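Local structure of capsid protein (Macrobrachium rosenbergii nodavirus, 5YKU) at residues Phe42-Tyr47 against Gly70-Phe75; Cys59-Asn64 against Ala96-Val101; Tyr11-Ile16 against Arg116-Ile121; Thr34-Asn39 against Ile86-Asn91; Trp19-Glu24 against Pro110-Tyr115. The protein forms the protrusion domain of the nodavirus capsid, which probably pairs into the dimeric spikes on the particle surface. All coordinates share one frame; numbering follows the deposited sequence.

Contact 1 (Phe42-Tyr47 against Gly70-Phe75)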
# COMPACT_ATOMS: atom_id res chain seq x y z
N PHE A 42 8.97 4.77 6.17
CA PHE A 42 8.54 3.44 5.74
C PHE A 42 8.73 3.27 4.28
O PHE A 42 8.79 4.25 3.46
CB PHE A 42 7.07 3.26 6.02
CG PHE A 42 6.71 3.37 7.47
CD1 PHE A 42 6.79 2.22 8.27
CD2 PHE A 42 6.30 4.56 8.06
CE1 PHE A 42 6.42 2.28 9.64
CE2 PHE A 42 5.98 4.64 9.39
CZ PHE A 42 6.03 3.49 10.22
N ILE A 43 8.71 2.00 3.85
CA ILE A 43 8.44 1.59 2.45
C ILE A 43 7.20 0.74 2.47
O ILE A 43 7.10 -0.16 3.31
CB ILE A 43 9.65 0.79 1.92
CG1 ILE A 43 10.87 1.58 1.72
CG2 ILE A 43 9.30 0.16 0.54
CD1 ILE A 43 10.82 2.63 0.62
N ILE A 44 6.27 0.95 1.58
CA ILE A 44 5.12 0.03 1.37
C ILE A 44 5.27 -0.59 -0.02
O ILE A 44 5.58 0.12 -1.02
CB ILE A 44 3.80 0.81 1.56
CG1 ILE A 44 2.58 -0.10 1.42
CG2 ILE A 44 3.68 2.04 0.65
CD1 ILE A 44 1.33 0.55 1.84
N VAL A 45 5.07 -1.87 -0.04
CA VAL A 45 5.15 -2.66 -1.27
C VAL A 45 3.91 -3.49 -1.46
O VAL A 45 3.23 -3.82 -0.48
CB VAL A 45 6.36 -3.65 -1.28
CG1 VAL A 45 7.63 -2.86 -1.20
CG2 VAL A 45 6.29 -4.67 -0.16
N PRO A 46 3.51 -3.78 -2.66
CA PRO A 46 2.43 -4.71 -2.93
C PRO A 46 2.83 -6.10 -2.66
O PRO A 46 4.01 -6.45 -2.82
CB PRO A 46 2.10 -4.47 -4.38
CG PRO A 46 3.46 -4.08 -5.00
CD PRO A 46 4.16 -3.33 -3.90
N TYR A 47 1.90 -6.94 -2.30
CA TYR A 47 2.08 -8.41 -2.35
C TYR A 47 0.81 -8.98 -2.89
O TYR A 47 -0.20 -8.27 -3.03
CB TYR A 47 2.52 -9.03 -1.01
CG TYR A 47 1.43 -9.22 0.02
CD1 TYR A 47 0.77 -10.46 0.10
CD2 TYR A 47 1.06 -8.28 0.94
CE1 TYR A 47 -0.21 -10.71 1.04
CE2 TYR A 47 0.09 -8.48 1.87
CZ TYR A 47 -0.55 -9.70 1.87
OH TYR A 47 -1.56 -9.89 2.84
N GLY A 70 6.55 7.52 -5.25
CA GLY A 70 6.37 6.24 -5.84
C GLY A 70 4.97 5.96 -6.23
O GLY A 70 4.03 6.73 -6.02
N SER A 71 4.75 4.79 -6.83
CA SER A 71 3.46 4.29 -7.22
C SER A 71 3.45 2.82 -7.14
O SER A 71 4.50 2.19 -7.30
CB SER A 71 3.16 4.77 -8.65
OG SER A 71 1.94 4.43 -9.24
N ILE A 72 2.30 2.27 -6.83
CA ILE A 72 2.06 0.84 -6.76
C ILE A 72 1.00 0.43 -7.79
O ILE A 72 -0.02 1.12 -7.94
CB ILE A 72 1.66 0.37 -5.36
CG1 ILE A 72 2.80 0.54 -4.41
CG2 ILE A 72 1.16 -1.06 -5.36
CD1 ILE A 72 2.54 0.29 -2.96
N SER A 73 1.26 -0.68 -8.50
CA SER A 73 0.37 -1.17 -9.51
C SER A 73 -0.07 -2.56 -9.23
O SER A 73 0.79 -3.47 -9.00
CB SER A 73 1.02 -1.16 -10.86
OG SER A 73 1.19 0.15 -11.36
N TYR A 74 -1.38 -2.87 -9.33
CA TYR A 74 -1.95 -4.19 -9.29
C TYR A 74 -2.69 -4.47 -10.57
O TYR A 74 -3.45 -3.62 -11.06
CB TYR A 74 -2.92 -4.35 -8.16
CG TYR A 74 -2.34 -4.11 -6.78
CD1 TYR A 74 -1.77 -5.14 -6.02
CD2 TYR A 74 -2.43 -2.86 -6.22
CE1 TYR A 74 -1.25 -4.90 -4.76
CE2 TYR A 74 -1.95 -2.62 -4.93
CZ TYR A 74 -1.37 -3.64 -4.21
OH TYR A 74 -0.86 -3.39 -2.95
N PHE A 75 -2.61 -5.70 -11.06
CA PHE A 75 -3.47 -6.19 -12.17
C PHE A 75 -3.49 -7.65 -12.09
O PHE A 75 -2.43 -8.28 -11.92
CB PHE A 75 -2.95 -5.72 -13.53
CG PHE A 75 -3.95 -5.86 -14.64
CD1 PHE A 75 -5.09 -5.08 -14.60
CD2 PHE A 75 -3.85 -6.74 -15.63
CE1 PHE A 75 -6.02 -5.08 -15.63
CE2 PHE A 75 -4.82 -6.82 -16.65
CZ PHE A 75 -5.85 -5.95 -16.69
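Pro46 meets both Ile72 and Tyr74, and this three-residue cluster is the dense part of the contact between Phe42-Tyr47 and Gly70-Phe75. The strands run nearly parallel, 12° apart, with axes approaching to 7.4 Å. Each neighbours strand 81-89 in the sheet, so they meet through side chains and not as paired strands. Pro46 CB presses on the phenol of Tyr74, 3.4 Å from CE1, and also lies 3.7 Å from Ile72 CG2. At the edge of the Tyr74 ring, near its plane, Tyr47 O lies 3.9 Å from CE1. Ile72 CG1 stands anti to its carbonyl carbon (chi1 -67°), and from there CD1 reaches to 3.6 Å from Ile44 O. The side chain of Ile44 crosses that of Ile72 at about a right angle, and its CG2 stays 4.2 Å from CD1. Packing is looser beyond this cluster: Val45 and Tyr47 direct their CB atoms away from the opposite strand, as does Ser73, and all three are partly exposed. The phenol OH of Tyr74 is hydrogen-bonded to Gln114 O and Trp19 NE1. The chemistry across the strands is therefore apolar packing, with the one buried hydroxyl satisfied by other parts of the chain.

Contact 2 (Cys59-Asn64 against Ala96-Val101)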
# COMPACT_ATOMS: atom_id res chain seq x y z
N CYS A 59 -5.56 -1.57 -10.36
CA CYS A 59 -5.51 -0.57 -9.29
C CYS A 59 -4.14 0.08 -9.27
O CYS A 59 -3.14 -0.64 -9.37
CB CYS A 59 -5.78 -1.31 -7.94
SG CYS A 59 -5.61 -0.20 -6.50
N THR A 60 -4.14 1.37 -9.16
CA THR A 60 -2.91 2.16 -9.07
C THR A 60 -2.94 3.01 -7.85
O THR A 60 -4.02 3.67 -7.59
CB THR A 60 -2.71 3.04 -10.31
OG1 THR A 60 -2.88 2.26 -11.49
CG2 THR A 60 -1.38 3.65 -10.35
N ILE A 61 -1.89 3.07 -7.08
CA ILE A 61 -1.87 3.76 -5.78
C ILE A 61 -0.73 4.69 -5.70
O ILE A 61 0.40 4.34 -6.06
CB ILE A 61 -1.82 2.76 -4.62
CG1 ILE A 61 -2.99 1.76 -4.90
CG2 ILE A 61 -1.85 3.48 -3.27
CD1 ILE A 61 -3.21 0.88 -3.79
N THR A 62 -0.99 5.90 -5.18
CA THR A 62 0.04 6.85 -4.83
C THR A 62 -0.23 7.35 -3.40
O THR A 62 -1.35 7.14 -2.88
CB THR A 62 0.08 8.01 -5.84
OG1 THR A 62 -1.21 8.66 -5.84
CG2 THR A 62 0.47 7.59 -7.19
N CYS A 63 0.73 8.01 -2.80
CA CYS A 63 0.59 8.53 -1.42
C CYS A 63 0.52 10.05 -1.41
O CYS A 63 1.27 10.70 -2.16
CB CYS A 63 1.78 8.07 -0.61
SG CYS A 63 1.75 8.55 1.12
N ASN A 64 -0.40 10.57 -0.64
CA ASN A 64 -0.65 12.03 -0.58
C ASN A 64 0.23 12.70 0.40
O ASN A 64 0.22 13.93 0.42
CB ASN A 64 -2.10 12.26 -0.14
CG ASN A 64 -3.13 11.80 -1.07
OD1 ASN A 64 -2.96 11.10 -1.98
ND2 ASN A 64 -4.34 12.21 -0.73
N ALA A 96 -1.03 7.73 7.15
CA ALA A 96 -0.67 8.18 5.82
C ALA A 96 -1.85 7.96 4.91
O ALA A 96 -2.48 6.91 4.97
CB ALA A 96 0.58 7.46 5.32
N THR A 97 -2.15 8.93 4.08
CA THR A 97 -3.25 8.86 3.17
C THR A 97 -2.77 8.50 1.79
O THR A 97 -1.80 9.06 1.28
CB THR A 97 -3.98 10.19 3.09
OG1 THR A 97 -4.50 10.53 4.40
CG2 THR A 97 -5.15 10.17 2.12
N PHE A 98 -3.43 7.58 1.15
CA PHE A 98 -3.20 7.10 -0.23
C PHE A 98 -4.36 7.33 -1.11
O PHE A 98 -5.50 7.28 -0.65
CB PHE A 98 -2.88 5.57 -0.20
CG PHE A 98 -1.62 5.28 0.58
CD1 PHE A 98 -1.67 5.17 1.99
CD2 PHE A 98 -0.43 5.08 -0.03
CE1 PHE A 98 -0.50 4.97 2.71
CE2 PHE A 98 0.73 4.88 0.71
CZ PHE A 98 0.70 4.82 2.08
N THR A 99 -4.06 7.60 -2.35
CA THR A 99 -5.07 7.74 -3.41
C THR A 99 -5.06 6.54 -4.29
O THR A 99 -3.98 6.13 -4.81
CB THR A 99 -4.85 8.98 -4.25
OG1 THR A 99 -5.05 10.13 -3.37
CG2 THR A 99 -5.88 9.11 -5.36
N LEU A 100 -6.14 5.86 -4.43
CA LEU A 100 -6.39 4.71 -5.22
C LEU A 100 -7.18 5.03 -6.44
O LEU A 100 -8.21 5.71 -6.37
CB LEU A 100 -7.10 3.60 -4.46
CG LEU A 100 -6.38 3.07 -3.18
CD1 LEU A 100 -6.77 3.93 -1.97
CD2 LEU A 100 -6.69 1.63 -2.93
N VAL A 101 -6.73 4.64 -7.61
CA VAL A 101 -7.43 4.78 -8.87
C VAL A 101 -7.69 3.38 -9.41
O VAL A 101 -6.70 2.62 -9.63
CB VAL A 101 -6.67 5.63 -9.85
CG1 VAL A 101 -7.43 5.70 -11.21
CG2 VAL A 101 -6.32 7.02 -9.33
O HOH W 1 -5.53 2.06 -12.06
O HOH W 2 -3.17 7.43 -7.26
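Asn64 and Thr99 share a short side-chain bond at one end of an antiparallel beta ladder: Thr99 OG1 donates to Asn64 OD1 at 2.7 Å. The hydroxyl lies in the amide plane, on a lone pair of OD1, with a C=O...O angle of 121°. The two side chains cross at about a right angle. Next to this bond, Asn64 N donates to Thr97 O at 2.8 Å. Thr62 with Thr99, and Thr60 with Val101, form hydrogen-bonded pairs, the shortest link being Thr99 N to Thr62 O at 2.8 Å. On the face that carries these threonines, one water joins Thr60 OG1 to Val101 O and another joins Thr62 OG1 to Thr99 O. Thr97 OG1 instead uses Asp32 on strand 26-33. The other face is apolar. Ile61 and Leu100 lie side by side, CD1 to CD2 at 3.7 Å, and both also touch Trp19. Ile61 CG2 packs on Phe98 CB at 3.9 Å. Cys63 CB comes within 3.6 Å of Phe98 CE2, and Cys63 SG sits over the face of the Phe98 ring, displaced toward the rim, 4.2 Å from its centroid and 24° off the normal.

Contact 3 (Tyr11-Ile16 against Arg116-Ile121)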
# COMPACT_ATOMS: atom_id res chain seq x y z
N TYR A 11 14.63 -4.95 10.56
CA TYR A 11 13.38 -4.54 9.89
C TYR A 11 12.22 -5.25 10.47
O TYR A 11 12.31 -6.42 10.84
CB TYR A 11 13.50 -4.93 8.39
CG TYR A 11 14.65 -4.33 7.62
CD1 TYR A 11 14.55 -3.11 6.93
CD2 TYR A 11 15.86 -4.98 7.57
CE1 TYR A 11 15.64 -2.61 6.18
CE2 TYR A 11 16.94 -4.49 6.87
CZ TYR A 11 16.80 -3.37 6.17
OH TYR A 11 17.86 -2.88 5.43
N ASN A 12 11.07 -4.63 10.40
CA ASN A 12 9.81 -5.26 10.61
C ASN A 12 9.08 -5.17 9.25
O ASN A 12 8.77 -4.04 8.82
CB ASN A 12 9.04 -4.60 11.77
CG ASN A 12 7.72 -5.28 12.01
OD1 ASN A 12 6.94 -5.58 11.13
ND2 ASN A 12 7.47 -5.55 13.26
N ALA A 13 8.80 -6.30 8.68
CA ALA A 13 8.07 -6.41 7.42
C ALA A 13 6.79 -7.18 7.57
O ALA A 13 6.21 -7.72 6.61
CB ALA A 13 8.94 -7.04 6.42
N ASP A 14 6.24 -7.25 8.80
CA ASP A 14 5.05 -8.05 9.10
C ASP A 14 3.78 -7.26 9.08
O ASP A 14 2.72 -7.92 9.22
CB ASP A 14 5.21 -8.89 10.39
CG ASP A 14 6.20 -9.94 10.21
OD1 ASP A 14 6.28 -10.52 9.12
OD2 ASP A 14 6.98 -10.14 11.19
N THR A 15 3.76 -5.97 8.99
CA THR A 15 2.49 -5.22 8.87
C THR A 15 1.94 -5.46 7.48
O THR A 15 2.57 -5.03 6.49
CB THR A 15 2.73 -3.75 9.09
OG1 THR A 15 3.26 -3.57 10.45
CG2 THR A 15 1.43 -2.96 9.03
N ILE A 16 0.83 -6.06 7.38
CA ILE A 16 0.10 -6.33 6.13
C ILE A 16 -1.27 -5.79 6.24
O ILE A 16 -1.86 -5.64 7.36
CB ILE A 16 0.14 -7.79 5.71
CG1 ILE A 16 -0.47 -8.68 6.84
CG2 ILE A 16 1.54 -8.23 5.39
CD1 ILE A 16 -0.73 -10.11 6.42
N ARG A 116 2.18 -4.62 2.09
CA ARG A 116 3.14 -4.93 3.17
C ARG A 116 3.91 -3.67 3.49
O ARG A 116 4.45 -3.05 2.56
CB ARG A 116 4.03 -6.07 2.74
CG ARG A 116 5.06 -6.43 3.81
CD ARG A 116 6.00 -7.56 3.31
NE ARG A 116 5.28 -8.73 2.85
CZ ARG A 116 4.67 -9.61 3.60
NH1 ARG A 116 4.74 -9.59 4.90
NH2 ARG A 116 4.05 -10.61 2.97
N ILE A 117 4.00 -3.35 4.74
CA ILE A 117 4.79 -2.17 5.17
C ILE A 117 6.05 -2.62 5.80
O ILE A 117 6.08 -3.59 6.62
CB ILE A 117 3.97 -1.30 6.12
CG1 ILE A 117 2.84 -0.63 5.33
CG2 ILE A 117 4.87 -0.24 6.79
CD1 ILE A 117 1.86 0.19 6.10
N ILE A 118 7.16 -2.06 5.34
CA ILE A 118 8.50 -2.34 5.82
C ILE A 118 8.99 -1.18 6.63
O ILE A 118 9.00 0.01 6.15
CB ILE A 118 9.48 -2.64 4.73
CG1 ILE A 118 8.98 -3.88 3.98
CG2 ILE A 118 10.88 -2.87 5.25
CD1 ILE A 118 9.65 -4.05 2.66
N ARG A 119 9.45 -1.41 7.88
CA ARG A 119 9.95 -0.41 8.78
C ARG A 119 11.33 -0.76 9.26
O ARG A 119 11.53 -1.86 9.81
CB ARG A 119 9.03 -0.34 10.03
CG ARG A 119 9.49 0.64 11.07
CD ARG A 119 8.66 0.48 12.34
NE ARG A 119 9.25 1.13 13.50
CZ ARG A 119 9.05 0.78 14.76
NH1 ARG A 119 9.72 1.45 15.66
NH2 ARG A 119 8.26 -0.28 15.00
N ALA A 120 12.33 0.07 9.03
CA ALA A 120 13.67 -0.07 9.67
C ALA A 120 13.53 0.37 11.15
O ALA A 120 13.13 1.50 11.43
CB ALA A 120 14.68 0.82 8.96
N ILE A 121 13.84 -0.56 12.03
CA ILE A 121 13.83 -0.31 13.47
C ILE A 121 15.25 0.13 13.89
O ILE A 121 16.12 -0.74 13.99
CB ILE A 121 13.30 -1.50 14.23
CG1 ILE A 121 11.84 -1.74 13.77
CG2 ILE A 121 13.31 -1.15 15.74
CD1 ILE A 121 11.19 -2.94 14.40
O HOH W 3 5.90 -3.55 9.32
O HOH W 4 4.23 -11.25 7.21
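An antiparallel pair at an edge of the sheet, interrupted by a beta bulge, joins Tyr11-Ile16 to Arg116-Ile121. The evidence is the register: Tyr11 pairs with Ala120 and Asn12 with Arg119 before the bulge, Ile16 with Arg116 after it, leaving three residues (13-15) against two (117-118) in between. Asn12 and Arg119 form a hydrogen-bonded pair; farther on, Ile117 N donates to Thr15 O at 2.8 Å. Asn12 OD1 accepts from Asp14 N at 3.0 Å, an Asx turn that spans the bulge. Ala13 O turns instead to Arg116, whose NH1 donates to it at 2.9 Å, straight (167°) and in the guanidinium plane. The Arg116 chain bends at chi3 (-55°), which places NE for this return toward the strand. Ile16 CG2 lies over a face of the same guanidinium, 3.5 Å from NH1, and Arg116 also makes a cation-pi contact with Tyr47. A water bridges NH1 to Asp14 OD1; directly, these are 4.6 Å apart, too far for a salt bridge. On the sheet face that carries Tyr11, CD1 of its ring touches Ile118 CG2 at 4.0 Å. Antiparallel pairing that resumes one residue out of step is the mark of a beta bulge, here on strand 10-18, outermost in this chain.

Contact 4 (Thr34-Asn39 against Ile86-Asn91)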
# COMPACT_ATOMS: atom_id res chain seq x y z
N THR A 34 -3.41 3.61 9.25
CA THR A 34 -3.33 4.15 10.61
C THR A 34 -2.54 3.19 11.49
O THR A 34 -2.19 2.10 11.09
CB THR A 34 -4.74 4.46 11.11
OG1 THR A 34 -4.74 5.26 12.31
CG2 THR A 34 -5.38 3.13 11.44
N GLY A 35 -2.20 3.69 12.69
CA GLY A 35 -1.50 2.88 13.63
C GLY A 35 -0.01 2.79 13.45
O GLY A 35 0.64 1.85 13.92
N LEU A 36 0.57 3.65 12.64
CA LEU A 36 2.02 3.64 12.35
C LEU A 36 2.71 4.50 13.36
O LEU A 36 2.09 5.40 13.96
CB LEU A 36 2.28 4.20 10.96
CG LEU A 36 1.61 3.47 9.84
CD1 LEU A 36 1.79 4.29 8.54
CD2 LEU A 36 2.13 2.09 9.69
N LYS A 37 3.99 4.28 13.61
CA LYS A 37 4.70 5.13 14.54
C LYS A 37 4.70 6.54 14.00
O LYS A 37 5.21 6.78 12.89
CB LYS A 37 6.12 4.64 14.83
CG LYS A 37 6.81 5.35 15.90
CD LYS A 37 8.14 4.68 16.28
CE LYS A 37 8.71 5.34 17.50
NZ LYS A 37 9.06 6.74 17.37
N PRO A 38 4.27 7.56 14.76
CA PRO A 38 4.25 8.86 14.18
C PRO A 38 5.62 9.34 13.73
O PRO A 38 6.64 9.14 14.41
CB PRO A 38 3.70 9.74 15.28
CG PRO A 38 2.82 8.79 16.07
CD PRO A 38 3.53 7.48 16.06
N ASN A 39 5.61 9.95 12.56
CA ASN A 39 6.83 10.53 11.94
C ASN A 39 7.87 9.50 11.47
O ASN A 39 8.91 9.91 10.97
CB ASN A 39 7.50 11.60 12.84
CG ASN A 39 6.46 12.57 13.37
OD1 ASN A 39 5.74 13.18 12.66
ND2 ASN A 39 6.39 12.60 14.70
N ILE A 86 6.11 2.58 -2.56
CA ILE A 86 6.08 4.02 -2.15
C ILE A 86 6.98 4.20 -0.94
O ILE A 86 6.87 3.40 0.02
CB ILE A 86 4.66 4.46 -1.86
CG1 ILE A 86 3.78 4.34 -3.14
CG2 ILE A 86 4.61 5.86 -1.31
CD1 ILE A 86 2.30 4.38 -2.92
N SER A 87 7.80 5.22 -0.91
CA SER A 87 8.49 5.69 0.26
C SER A 87 7.72 6.81 0.84
O SER A 87 7.33 7.72 0.12
CB SER A 87 9.86 6.13 -0.14
OG SER A 87 9.78 7.22 -0.98
N PHE A 88 7.46 6.75 2.13
CA PHE A 88 6.68 7.77 2.79
C PHE A 88 7.03 7.85 4.25
O PHE A 88 7.54 6.92 4.86
CB PHE A 88 5.17 7.54 2.61
CG PHE A 88 4.64 6.39 3.40
CD1 PHE A 88 4.77 5.09 2.95
CD2 PHE A 88 4.05 6.61 4.61
CE1 PHE A 88 4.30 4.01 3.74
CE2 PHE A 88 3.61 5.52 5.39
CZ PHE A 88 3.75 4.23 4.95
N GLN A 89 6.64 8.95 4.87
CA GLN A 89 6.78 9.19 6.28
C GLN A 89 5.38 9.30 6.85
O GLN A 89 4.52 9.99 6.29
CB GLN A 89 7.55 10.48 6.53
CG GLN A 89 7.85 10.82 7.98
CD GLN A 89 8.79 12.01 8.01
OE1 GLN A 89 9.62 12.18 7.13
NE2 GLN A 89 8.44 12.92 8.81
N ALA A 90 5.10 8.55 7.92
CA ALA A 90 3.81 8.72 8.64
C ALA A 90 3.76 10.16 9.17
O ALA A 90 4.76 10.74 9.57
CB ALA A 90 3.63 7.73 9.77
N ASN A 91 2.52 10.67 9.24
CA ASN A 91 2.30 12.02 9.79
C ASN A 91 2.40 11.97 11.31
O ASN A 91 2.71 10.96 11.93
CB ASN A 91 1.02 12.59 9.20
CG ASN A 91 -0.21 11.96 9.78
OD1 ASN A 91 -0.17 11.19 10.74
ND2 ASN A 91 -1.33 12.29 9.13
O HOH W 5 5.74 13.29 9.94
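Leu36 and Phe88 approach at about a right angle, with Leu36 CD1 meeting the edge of the phenyl ring, near its plane, 3.8 Å from CE2. Phe88 CG occupies the crowded position between its backbone N and carbonyl carbon (chi1 72°), which starts the ring off toward the loop. The methyl of Ala90 points at Thr34-Asn39 and packs beside Leu36, CB to CB at 4.0 Å; it also lies 3.6 Å from Lys37 O. Phe42, from strand 41-47, touches Leu36, Phe88 and Ala90, so this apolar group belongs to the core. Polar contacts lie at the other end of the loop. Asn39 N donates to Asn91 O at 3.1 Å, standing well above the carbonyl plane (53° out of it), with a bent N-H...O angle of 148°. Gln89, extended beyond CG, runs past Asn39 O, which is 3.3 Å from its CG. A water links the exposed side chains of Asn39 and Gln89 to the backbone: it donates to Asn39 OD1 at 2.7 Å and to Ala90 O, and accepts from Gln89 NE2. Asn91 directs its CB away from the loop, and its OD1 accepts from Ile93 N and Glu95 N. The loop linking strands 26-33 and 41-47 thus passes across the end of strand 81-89, a cross-strand connection of an all-beta fold.

Contact 5 (Trp19-Glu24 against Pro110-Tyr115)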
# COMPACT_ATOMS: atom_id res chain seq x y z
N TRP A 19 -6.24 -3.07 0.84
CA TRP A 19 -6.85 -1.88 0.28
C TRP A 19 -8.35 -2.09 0.14
O TRP A 19 -8.78 -3.12 -0.39
CB TRP A 19 -6.25 -1.61 -1.14
CG TRP A 19 -4.79 -1.34 -1.14
CD1 TRP A 19 -3.84 -2.13 -1.71
CD2 TRP A 19 -4.09 -0.25 -0.54
NE1 TRP A 19 -2.60 -1.60 -1.53
CE2 TRP A 19 -2.70 -0.43 -0.80
CE3 TRP A 19 -4.48 0.85 0.23
CZ2 TRP A 19 -1.74 0.46 -0.38
CZ3 TRP A 19 -3.52 1.74 0.64
CH2 TRP A 19 -2.17 1.59 0.32
N VAL A 20 -9.13 -1.15 0.64
CA VAL A 20 -10.57 -1.27 0.51
C VAL A 20 -10.98 -1.43 -0.97
O VAL A 20 -10.53 -0.60 -1.76
CB VAL A 20 -11.19 -0.03 1.12
CG1 VAL A 20 -12.72 -0.05 0.93
CG2 VAL A 20 -10.92 0.10 2.63
N PRO A 21 -11.78 -2.40 -1.32
CA PRO A 21 -12.19 -2.54 -2.72
C PRO A 21 -13.10 -1.44 -3.20
O PRO A 21 -13.84 -0.83 -2.40
CB PRO A 21 -12.86 -3.86 -2.77
CG PRO A 21 -12.38 -4.63 -1.56
CD PRO A 21 -12.21 -3.56 -0.53
N PRO A 22 -13.08 -1.14 -4.46
CA PRO A 22 -14.02 -0.18 -5.02
C PRO A 22 -15.41 -0.78 -5.04
O PRO A 22 -15.66 -1.95 -4.95
CB PRO A 22 -13.52 -0.01 -6.51
CG PRO A 22 -12.91 -1.30 -6.83
CD PRO A 22 -12.26 -1.80 -5.52
N THR A 23 -16.37 0.16 -5.14
CA THR A 23 -17.81 -0.19 -5.25
C THR A 23 -18.35 0.09 -6.62
O THR A 23 -19.53 -0.14 -6.79
CB THR A 23 -18.64 0.64 -4.24
OG1 THR A 23 -18.44 2.02 -4.41
CG2 THR A 23 -18.27 0.30 -2.81
N GLU A 24 -17.53 0.60 -7.48
CA GLU A 24 -17.93 0.94 -8.89
C GLU A 24 -16.78 0.47 -9.79
O GLU A 24 -15.64 0.24 -9.33
CB GLU A 24 -18.20 2.42 -9.09
CG GLU A 24 -19.35 2.96 -8.26
CD GLU A 24 -20.67 2.41 -8.69
OE1 GLU A 24 -20.93 2.16 -9.89
OE2 GLU A 24 -21.67 2.27 -7.85
N PRO A 110 -15.43 -7.79 -5.24
CA PRO A 110 -14.03 -7.80 -5.57
C PRO A 110 -13.15 -8.10 -4.36
O PRO A 110 -13.40 -7.55 -3.31
CB PRO A 110 -13.83 -6.37 -6.06
CG PRO A 110 -14.93 -5.63 -5.50
CD PRO A 110 -16.05 -6.52 -5.44
N LYS A 111 -12.15 -8.94 -4.58
CA LYS A 111 -11.22 -9.24 -3.49
C LYS A 111 -10.23 -8.10 -3.30
O LYS A 111 -9.75 -7.53 -4.32
CB LYS A 111 -10.48 -10.51 -3.74
CG LYS A 111 -11.44 -11.70 -3.90
CD LYS A 111 -10.72 -12.97 -4.04
CE LYS A 111 -11.68 -14.17 -4.19
NZ LYS A 111 -12.34 -14.18 -5.52
N PRO A 112 -9.86 -7.74 -2.12
CA PRO A 112 -8.91 -6.65 -1.92
C PRO A 112 -7.54 -6.96 -2.50
O PRO A 112 -7.09 -8.10 -2.53
CB PRO A 112 -8.81 -6.49 -0.43
CG PRO A 112 -10.10 -7.13 0.13
CD PRO A 112 -10.47 -8.19 -0.82
N TYR A 113 -6.90 -5.90 -2.99
CA TYR A 113 -5.46 -5.96 -3.20
C TYR A 113 -4.79 -5.71 -1.88
O TYR A 113 -5.40 -5.17 -0.90
CB TYR A 113 -5.07 -4.99 -4.29
CG TYR A 113 -5.46 -5.50 -5.68
CD1 TYR A 113 -4.91 -6.71 -6.13
CD2 TYR A 113 -6.29 -4.81 -6.51
CE1 TYR A 113 -5.22 -7.23 -7.41
CE2 TYR A 113 -6.62 -5.31 -7.79
CZ TYR A 113 -6.09 -6.52 -8.20
OH TYR A 113 -6.36 -7.04 -9.43
N GLN A 114 -3.51 -6.10 -1.77
CA GLN A 114 -2.82 -6.35 -0.48
C GLN A 114 -1.50 -5.66 -0.44
O GLN A 114 -0.79 -5.56 -1.44
CB GLN A 114 -2.62 -7.86 -0.35
CG GLN A 114 -3.96 -8.65 -0.32
CD GLN A 114 -3.78 -10.04 -0.82
OE1 GLN A 114 -3.31 -10.29 -1.95
NE2 GLN A 114 -4.19 -11.03 -0.06
N TYR A 115 -1.12 -5.17 0.71
CA TYR A 115 0.08 -4.42 0.91
C TYR A 115 0.85 -4.87 2.13
O TYR A 115 0.32 -5.46 3.06
CB TYR A 115 -0.20 -2.90 0.97
CG TYR A 115 -0.91 -2.48 2.23
CD1 TYR A 115 -0.26 -2.36 3.44
CD2 TYR A 115 -2.27 -2.14 2.18
CE1 TYR A 115 -0.99 -1.89 4.57
CE2 TYR A 115 -2.98 -1.79 3.27
CZ TYR A 115 -2.32 -1.64 4.46
OH TYR A 115 -3.06 -1.25 5.60
O HOH W 6 -8.62 -3.49 -3.14
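Pro110 begins the contact, its CG 3.9 Å from Pro21 CB and close to Pro22 O, while its carbonyl O approaches Pro21 CG at 3.6 Å. Lys111 directs its CB away and accepts a bond from Arg50 NH2 on its carbonyl O. Pro112 comes next, wedged against two residues: its CB is 3.4 Å from Trp19 O and its CG 3.8 Å from Pro21 CG. Tyr113 supplies the polar link. Its O accepts from Trp19 N at 2.9 Å, and its N donates to a water that in turn donates to Trp19 O, so one direct bond and one water-mediated path hold the backbones together. The Tyr113 ring stacks on Tyr74. Tyr115 finishes the segment: its CG lies between the backbone N and the carbonyl carbon (chi1 71°), and CD2 sits over the indole face of Trp19, 3.5 Å from CE2. The six-membered ring of Trp19 and the Tyr115 ring are oblique, planes at 49° and centroids 4.6 Å apart. Phe98 meets Trp19 edge-to-face. Here two proline-rich connections run antiparallel in overall direction, one leading out of strand 10-18, the other into its neighbour 114-121, and a tryptophan joins the aromatic core of this all-beta domain.

All five contacts belong to one antiparallel beta domain. Contacts 3 and 5 join the chain's beginning to its end and share strand 114-121, yet their centres lie about 21 Å apart, on opposite sides of the chain's centre. Contacts 1, 2 and 4 use residues between those ends. Contact 1 is the most central, its centre about 5 Å from the chain's centre; its strand 69-75 adjoins strand 57-63 of contact 2 (centres about 9 Å apart), and both its strands adjoin strand 81-89 of contact 4 (centres about 15 Å apart). Along the chain, the segments of contact 2 alternate with those of contacts 1 and 4. This interleaving ties sequence-distant strands into one compact unit, consistent with a self-contained protrusion domain.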